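Local atomic coordinates of hydroxyethylphosphonate dioxygenase (PDB entry 6B9R), a protein that probably catalyses the iron- and oxygen-dependent cleavage of the carbon-carbon bond of 2-hydroxyethylphosphonate to give hydroxymethylphosphonate and formate. Residues Thr114-Gln119 with Arg123-Ser128; Gly388-Glu391 with Ser395-Val398. All coordinates share one frame; numbering follows the deposited sequence.

Contact 1. Residues Thr114-Gln119 with Arg123-Ser128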
ATOM      1  N   THR A 114       3.545  10.999 -23.058  1.00 17.55           N
ATOM      2  CA  THR A 114       2.316  10.357 -23.504  1.00 17.31           C
ATOM      3  C   THR A 114       1.335  10.317 -22.325  1.00 17.68           C
ATOM      4  O   THR A 114       1.574  10.933 -21.280  1.00 19.67           O
ATOM      5  CB  THR A 114       2.609   8.977 -24.109  1.00 17.00           C
ATOM      6  OG1 THR A 114       3.232   8.132 -23.144  1.00 16.87           O
ATOM      7  CG2 THR A 114       3.539   9.117 -25.303  1.00 17.40           C
ATOM      8  N   ALA A 115       0.220   9.608 -22.501  1.00 16.76           N
ATOM      9  CA  ALA A 115      -0.923   9.771 -21.600  1.00 16.66           C
ATOM     10  C   ALA A 115      -0.553   9.456 -20.154  1.00 22.38           C
ATOM     11  O   ALA A 115      -0.013   8.390 -19.857  1.00 17.63           O
ATOM     12  CB  ALA A 115      -2.084   8.880 -22.051  1.00 17.18           C
ATOM     13  N   MET A 116      -0.870  10.394 -19.258  1.00 17.39           N
ATOM     14  CA  MET A 116      -0.590  10.284 -17.831  1.00 18.66           C
ATOM     15  C   MET A 116      -1.810  10.735 -17.045  1.00 18.25           C
ATOM     16  O   MET A 116      -2.734  11.342 -17.595  1.00 18.87           O
ATOM     17  CB  MET A 116       0.591  11.151 -17.409  1.00 21.03           C
ATOM     18  CG  MET A 116       1.890  10.621 -17.820  1.00 21.99           C
ATOM     19  SD  MET A 116       3.274  11.588 -17.239  1.00 21.17           S
ATOM     20  CE  MET A 116       3.454  12.753 -18.585  1.00 23.27           C
ATOM     21  N   SER A 117      -1.780  10.483 -15.735  1.00 16.78           N
ATOM     22  CA  SER A 117      -2.884  10.872 -14.869  1.00 17.36           C
ATOM     23  C   SER A 117      -2.399  11.050 -13.438  1.00 20.37           C
ATOM     24  O   SER A 117      -1.532  10.307 -12.970  1.00 16.61           O
ATOM     25  CB  SER A 117      -4.005   9.826 -14.895  1.00 16.52           C
ATOM     26  OG  SER A 117      -5.001  10.105 -13.920  1.00 16.77           O
ATOM     27  N   ARG A 118      -2.993  12.023 -12.737  1.00 17.32           N
ATOM     28  CA  ARG A 118      -2.734  12.185 -11.311  1.00 17.51           C
ATOM     29  C   ARG A 118      -3.305  11.043 -10.482  1.00 17.27           C
ATOM     30  O   ARG A 118      -3.021  10.963  -9.281  1.00 17.41           O
ATOM     31  CB  ARG A 118      -3.306  13.518 -10.850  1.00 18.11           C
ATOM     32  CG  ARG A 118      -2.587  14.711 -11.486  1.00 18.44           C
ATOM     33  CD  ARG A 118      -3.356  16.012 -11.246  1.00 19.07           C
ATOM     34  NE  ARG A 118      -2.750  17.148 -11.946  1.00 22.40           N
ATOM     35  CZ  ARG A 118      -2.928  17.424 -13.236  1.00 19.45           C
ATOM     36  NH1 ARG A 118      -3.686  16.639 -13.983  1.00 19.68           N
ATOM     37  NH2 ARG A 118      -2.360  18.497 -13.779  1.00 19.86           N
ATOM     38  N   GLN A 119      -4.102  10.176 -11.088  1.00 16.98           N
ATOM     39  CA  GLN A 119      -4.683   9.025 -10.421  1.00 22.05           C
ATOM     40  C   GLN A 119      -3.798   7.786 -10.507  1.00 18.24           C
ATOM     41  O   GLN A 119      -4.161   6.745  -9.951  1.00 17.14           O
ATOM     42  CB  GLN A 119      -6.067   8.736 -11.028  1.00 16.79           C
ATOM     43  CG  GLN A 119      -7.078   9.871 -10.752  1.00 17.36           C
ATOM     44  CD  GLN A 119      -8.276   9.876 -11.692  1.00 17.46           C
ATOM     45  OE1 GLN A 119      -8.262  10.571 -12.704  1.00 17.96           O
ATOM     46  NE2 GLN A 119      -9.324   9.117 -11.348  1.00 17.48           N
ATOM     47  N   ARG A 123       4.746   7.099 -15.645  1.00 16.79           N
ATOM     48  CA  ARG A 123       5.514   8.194 -16.245  1.00 18.67           C
ATOM     49  C   ARG A 123       6.001   7.700 -17.601  1.00 21.48           C
ATOM     50  O   ARG A 123       7.168   7.306 -17.755  1.00 22.18           O
ATOM     51  CB  ARG A 123       6.668   8.634 -15.345  1.00 16.42           C
ATOM     52  CG  ARG A 123       6.195   9.310 -14.036  1.00 17.99           C
ATOM     53  CD  ARG A 123       5.620  10.688 -14.305  1.00 19.03           C
ATOM     54  NE  ARG A 123       5.219  11.378 -13.065  1.00 18.39           N
ATOM     55  CZ  ARG A 123       4.036  11.222 -12.481  1.00 19.38           C
ATOM     56  NH1 ARG A 123       3.140  10.412 -13.010  1.00 18.94           N
ATOM     57  NH2 ARG A 123       3.746  11.891 -11.372  1.00 22.09           N
ATOM     58  N   PRO A 124       5.122   7.692 -18.611  1.00 16.08           N
ATOM     59  CA  PRO A 124       5.453   7.033 -19.881  1.00 16.06           C
ATOM     60  C   PRO A 124       5.953   8.008 -20.926  1.00 24.92           C
ATOM     61  O   PRO A 124       5.222   8.912 -21.347  1.00 22.66           O
ATOM     62  CB  PRO A 124       4.117   6.416 -20.295  1.00 15.77           C
ATOM     63  CG  PRO A 124       3.094   7.429 -19.788  1.00 15.90           C
ATOM     64  CD  PRO A 124       3.706   8.083 -18.564  1.00 16.03           C
ATOM     65  N   GLU A 125       7.191   7.830 -21.374  1.00 19.74           N
ATOM     66  CA  GLU A 125       7.803   8.751 -22.316  1.00 20.81           C
ATOM     67  C   GLU A 125       8.118   8.014 -23.608  1.00 21.81           C
ATOM     68  O   GLU A 125       8.631   6.891 -23.581  1.00 23.27           O
ATOM     69  CB  GLU A 125       9.082   9.385 -21.735  1.00 19.01           C
ATOM     70  CG  GLU A 125       8.866  10.151 -20.430  1.00 24.94           C
ATOM     71  CD  GLU A 125       8.317  11.551 -20.649  1.00 27.86           C
ATOM     72  OE1 GLU A 125       9.028  12.380 -21.247  1.00 21.81           O
ATOM     73  OE2 GLU A 125       7.172  11.817 -20.219  1.00 23.30           O
ATOM     74  N   TRP A 126       7.744   8.631 -24.724  1.00 20.14           N
ATOM     75  CA  TRP A 126       8.320   8.329 -26.023  1.00 22.49           C
ATOM     76  C   TRP A 126       9.706   8.955 -26.062  1.00 26.08           C
ATOM     77  O   TRP A 126       9.863  10.123 -25.694  1.00 19.00           O
ATOM     78  CB  TRP A 126       7.411   8.909 -27.109  1.00 19.56           C
ATOM     79  CG  TRP A 126       7.870   8.810 -28.538  1.00 21.24           C
ATOM     80  CD1 TRP A 126       7.443   7.907 -29.473  1.00 22.99           C
ATOM     81  CD2 TRP A 126       8.802   9.675 -29.212  1.00 22.04           C
ATOM     82  NE1 TRP A 126       8.066   8.147 -30.678  1.00 25.75           N
ATOM     83  CE2 TRP A 126       8.903   9.223 -30.545  1.00 25.64           C
ATOM     84  CE3 TRP A 126       9.574  10.775 -28.811  1.00 25.56           C
ATOM     85  CZ2 TRP A 126       9.741   9.835 -31.481  1.00 26.42           C
ATOM     86  CZ3 TRP A 126      10.404  11.389 -29.746  1.00 21.52           C
ATOM     87  CH2 TRP A 126      10.477  10.916 -31.064  1.00 30.61           C
ATOM     88  N   ILE A 127      10.723   8.189 -26.465  1.00 18.86           N
ATOM     89  CA  ILE A 127      12.089   8.707 -26.449  1.00 21.76           C
ATOM     90  C   ILE A 127      12.821   8.217 -27.691  1.00 21.58           C
ATOM     91  O   ILE A 127      12.980   7.008 -27.886  1.00 19.67           O
ATOM     92  CB  ILE A 127      12.871   8.302 -25.184  1.00 19.18           C
ATOM     93  CG1 ILE A 127      12.072   8.633 -23.910  1.00 18.70           C
ATOM     94  CG2 ILE A 127      14.228   9.006 -25.182  1.00 20.11           C
ATOM     95  CD1 ILE A 127      12.707   8.135 -22.636  1.00 21.31           C
ATOM     96  N   SER A 128      13.274   9.147 -28.528  1.00 22.94           N
ATOM     97  CA  SER A 128      14.040   8.770 -29.707  1.00 27.45           C
ATOM     98  C   SER A 128      15.523   8.759 -29.374  1.00 24.37           C
ATOM     99  O   SER A 128      16.028   9.650 -28.689  1.00 24.49           O
ATOM    100  CB  SER A 128      13.777   9.719 -30.875  1.00 35.99           C
ATOM    101  OG  SER A 128      14.315  10.992 -30.611  1.00 44.70           O
TER
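The connection between neighbouring antiparallel strands 106-113 and 123-129, in the sheet that carries part of the substrate pocket of this cupin-type enzyme, is tied where Thr114 meets Pro124. Two donors of Thr114 converge on Pro124 O: the backbone N at 3.2 Å, and OG1 at 2.8 Å, from above the carbonyl plane. The first torsion of Thr114 (60°) sets OG1 between backbone N and carbonyl carbon, on the same acceptor that the N-H reaches; OG1 also bonds to Tyr366. The ring of Pro124 turns to the loop, its CG 3.3 Å from Ala115 O, a buried oxygen that finds no hydrogen-bond partner in the model. Further along the loop, Ser117 OG accepts from Gln119 N, an ST turn. Ile127, at the far end of 123-128, touches the bound phosphonate, while Arg118 reaches Asn71 and Ala65 of the second subunit. Met116 meets the CD edge of the proline ring, its SD passing across the Arg123 chain 3.9 Å from CD, and its CG meets Pro124 CD in a tight 3.2 Å contact.

Contact 2. Residues Gly388-Glu391 with Ser395-Val398; sequences GRLE and SAYV
Leu390 and Ser395 are the nearest backbone pair where strand 384-390 gives way to strand 395-398, with CA atoms 6.9 Å apart. From there the two segments run apart, and no hydrogen bond passes between them: each strand pairs within a different sheet, so what joins them is the packing of one side chain, Leu390, against the backbone and side chain of the other segment. The leucine side chain leans toward 395-398, with CG beside the backbone N (chi1 -65°), and both its methyls reach Ala396 CB, CD1 and CD2 each 4.2 Å away. CD2 in addition rests 3.4 Å from Ser395 O, against the peptide group, and Ala396 CB turns toward the leucine in return. Ser395 points the other way, where its OG bonds to Ala115. On the outer side of 388-391, the guanidinium of Arg389 is met by the carboxylate of Glu391, two residues on and just past the end of the strand: NE donates to OE2 at 3.0 Å (158°) in the guanidinium plane and on the syn side of the carboxylate, with two weak bonds from NH2, to OE1 and OE2, completing the salt bridge. Leu390 also packs on Met88, Val369 and Val377, so it sits between the three-stranded sheet, in which strand 375-381 pairs with 384-390, and the seven-stranded sheet, in which strand 395-398 runs between 86-89 and 364-369.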
ATOM      1  N   GLY A 388     -14.361   6.924 -28.743  1.00 23.03           N
ATOM      2  CA  GLY A 388     -13.304   7.799 -29.212  1.00 23.51           C
ATOM      3  C   GLY A 388     -12.437   7.034 -30.178  1.00 23.13           C
ATOM      4  O   GLY A 388     -12.583   5.823 -30.350  1.00 26.33           O
ATOM      5  N   ARG A 389     -11.519   7.755 -30.813  1.00 21.58           N
ATOM      6  CA  ARG A 389     -10.639   7.147 -31.801  1.00 21.41           C
ATOM      7  C   ARG A 389      -9.210   7.589 -31.556  1.00 26.40           C
ATOM      8  O   ARG A 389      -8.929   8.791 -31.517  1.00 23.67           O
ATOM      9  CB  ARG A 389     -11.062   7.510 -33.218  1.00 19.50           C
ATOM     10  CG  ARG A 389     -10.507   6.530 -34.231  1.00 20.84           C
ATOM     11  CD  ARG A 389     -11.042   6.828 -35.608  1.00 25.88           C
ATOM     12  NE  ARG A 389     -10.227   7.845 -36.258  1.00 34.70           N
ATOM     13  CZ  ARG A 389     -10.220   8.048 -37.568  1.00 39.13           C
ATOM     14  NH1 ARG A 389     -10.994   7.306 -38.344  1.00 36.94           N
ATOM     15  NH2 ARG A 389      -9.441   8.980 -38.096  1.00 38.74           N
ATOM     16  N   LEU A 390      -8.311   6.621 -31.393  1.00 17.84           N
ATOM     17  CA  LEU A 390      -6.891   6.886 -31.226  1.00 17.69           C
ATOM     18  C   LEU A 390      -6.220   6.755 -32.585  1.00 21.76           C
ATOM     19  O   LEU A 390      -6.279   5.693 -33.196  1.00 21.92           O
ATOM     20  CB  LEU A 390      -6.267   5.908 -30.237  1.00 17.19           C
ATOM     21  CG  LEU A 390      -6.766   6.014 -28.798  1.00 19.39           C
ATOM     22  CD1 LEU A 390      -6.529   4.707 -28.038  1.00 17.77           C
ATOM     23  CD2 LEU A 390      -6.032   7.154 -28.131  1.00 22.92           C
ATOM     24  N   GLU A 391      -5.589   7.830 -33.051  1.00 21.49           N
ATOM     25  CA  GLU A 391      -4.783   7.768 -34.256  1.00 22.65           C
ATOM     26  C   GLU A 391      -3.412   7.199 -33.916  1.00 26.83           C
ATOM     27  O   GLU A 391      -3.039   7.126 -32.741  1.00 22.27           O
ATOM     28  CB  GLU A 391      -4.633   9.157 -34.870  1.00 30.23           C
ATOM     29  CG  GLU A 391      -5.863  10.038 -34.740  1.00 44.33           C
ATOM     30  CD  GLU A 391      -6.985   9.607 -35.644  1.00 56.32           C
ATOM     31  OE1 GLU A 391      -6.693   9.188 -36.781  1.00 60.76           O
ATOM     32  OE2 GLU A 391      -8.158   9.685 -35.218  1.00 60.89           O
ATOM     33  N   SER A 395      -2.213   8.165 -27.398  1.00 16.05           N
ATOM     34  CA  SER A 395      -2.153   7.269 -26.253  1.00 15.55           C
ATOM     35  C   SER A 395      -3.398   7.472 -25.396  1.00 17.27           C
ATOM     36  O   SER A 395      -4.173   8.413 -25.597  1.00 19.67           O
ATOM     37  CB  SER A 395      -0.865   7.489 -25.437  1.00 15.19           C
ATOM     38  OG  SER A 395      -0.670   8.878 -25.165  1.00 19.27           O
ATOM     39  N   ALA A 396      -3.605   6.567 -24.443  1.00 17.56           N
ATOM     40  CA  ALA A 396      -4.752   6.710 -23.557  1.00 16.11           C
ATOM     41  C   ALA A 396      -4.412   6.161 -22.181  1.00 19.44           C
ATOM     42  O   ALA A 396      -3.563   5.279 -22.030  1.00 17.60           O
ATOM     43  CB  ALA A 396      -5.997   6.002 -24.107  1.00 19.73           C
ATOM     44  N   TYR A 397      -5.091   6.709 -21.181  1.00 14.52           N
ATOM     45  CA  TYR A 397      -5.029   6.233 -19.813  1.00 14.30           C
ATOM     46  C   TYR A 397      -6.417   5.753 -19.406  1.00 18.12           C
ATOM     47  O   TYR A 397      -7.414   6.409 -19.722  1.00 15.22           O
ATOM     48  CB  TYR A 397      -4.554   7.337 -18.863  1.00 14.22           C
ATOM     49  CG  TYR A 397      -4.848   6.960 -17.451  1.00 17.74           C
ATOM     50  CD1 TYR A 397      -4.146   5.929 -16.834  1.00 14.68           C
ATOM     51  CD2 TYR A 397      -5.862   7.590 -16.744  1.00 16.70           C
ATOM     52  CE1 TYR A 397      -4.430   5.552 -15.544  1.00 15.99           C
ATOM     53  CE2 TYR A 397      -6.154   7.221 -15.445  1.00 15.61           C
ATOM     54  CZ  TYR A 397      -5.433   6.206 -14.850  1.00 14.08           C
ATOM     55  OH  TYR A 397      -5.733   5.828 -13.563  1.00 14.77           O
ATOM     56  N   VAL A 398      -6.481   4.605 -18.716  1.00 13.89           N
ATOM     57  CA  VAL A 398      -7.733   3.984 -18.291  1.00 15.41           C
ATOM     58  C   VAL A 398      -7.645   3.652 -16.806  1.00 17.78           C
ATOM     59  O   VAL A 398      -6.680   3.014 -16.372  1.00 14.59           O
ATOM     60  CB  VAL A 398      -8.040   2.700 -19.089  1.00 16.24           C
ATOM     61  CG1 VAL A 398      -9.511   2.303 -18.922  1.00 17.88           C
ATOM     62  CG2 VAL A 398      -7.656   2.851 -20.585  1.00 15.88           C
TER

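How the contacts relate
Contact 1 comes well before contact 2 along the chain, yet their centres lie about 13 Å apart and they touch. Their strands lie in three antiparallel sheets: 123-129 in the seven-stranded sheet of the pocket, 395-398 in the second seven-stranded sheet, 384-390 in a three-stranded one. The loop 114-119 lies between them, with Ala115 N donating to Ser395 OG at 2.9 Å, a probable hydrogen bond, and Ser117 CB packed 3.4 Å from Tyr397 CE2. One face of 395-398 thus receives the loop, and the other receives Leu390 from 388-391. The two contacts link the sheet bearing the pocket, through one loop, to the second seven-stranded sheet and, through Leu390, to the three-stranded sheet.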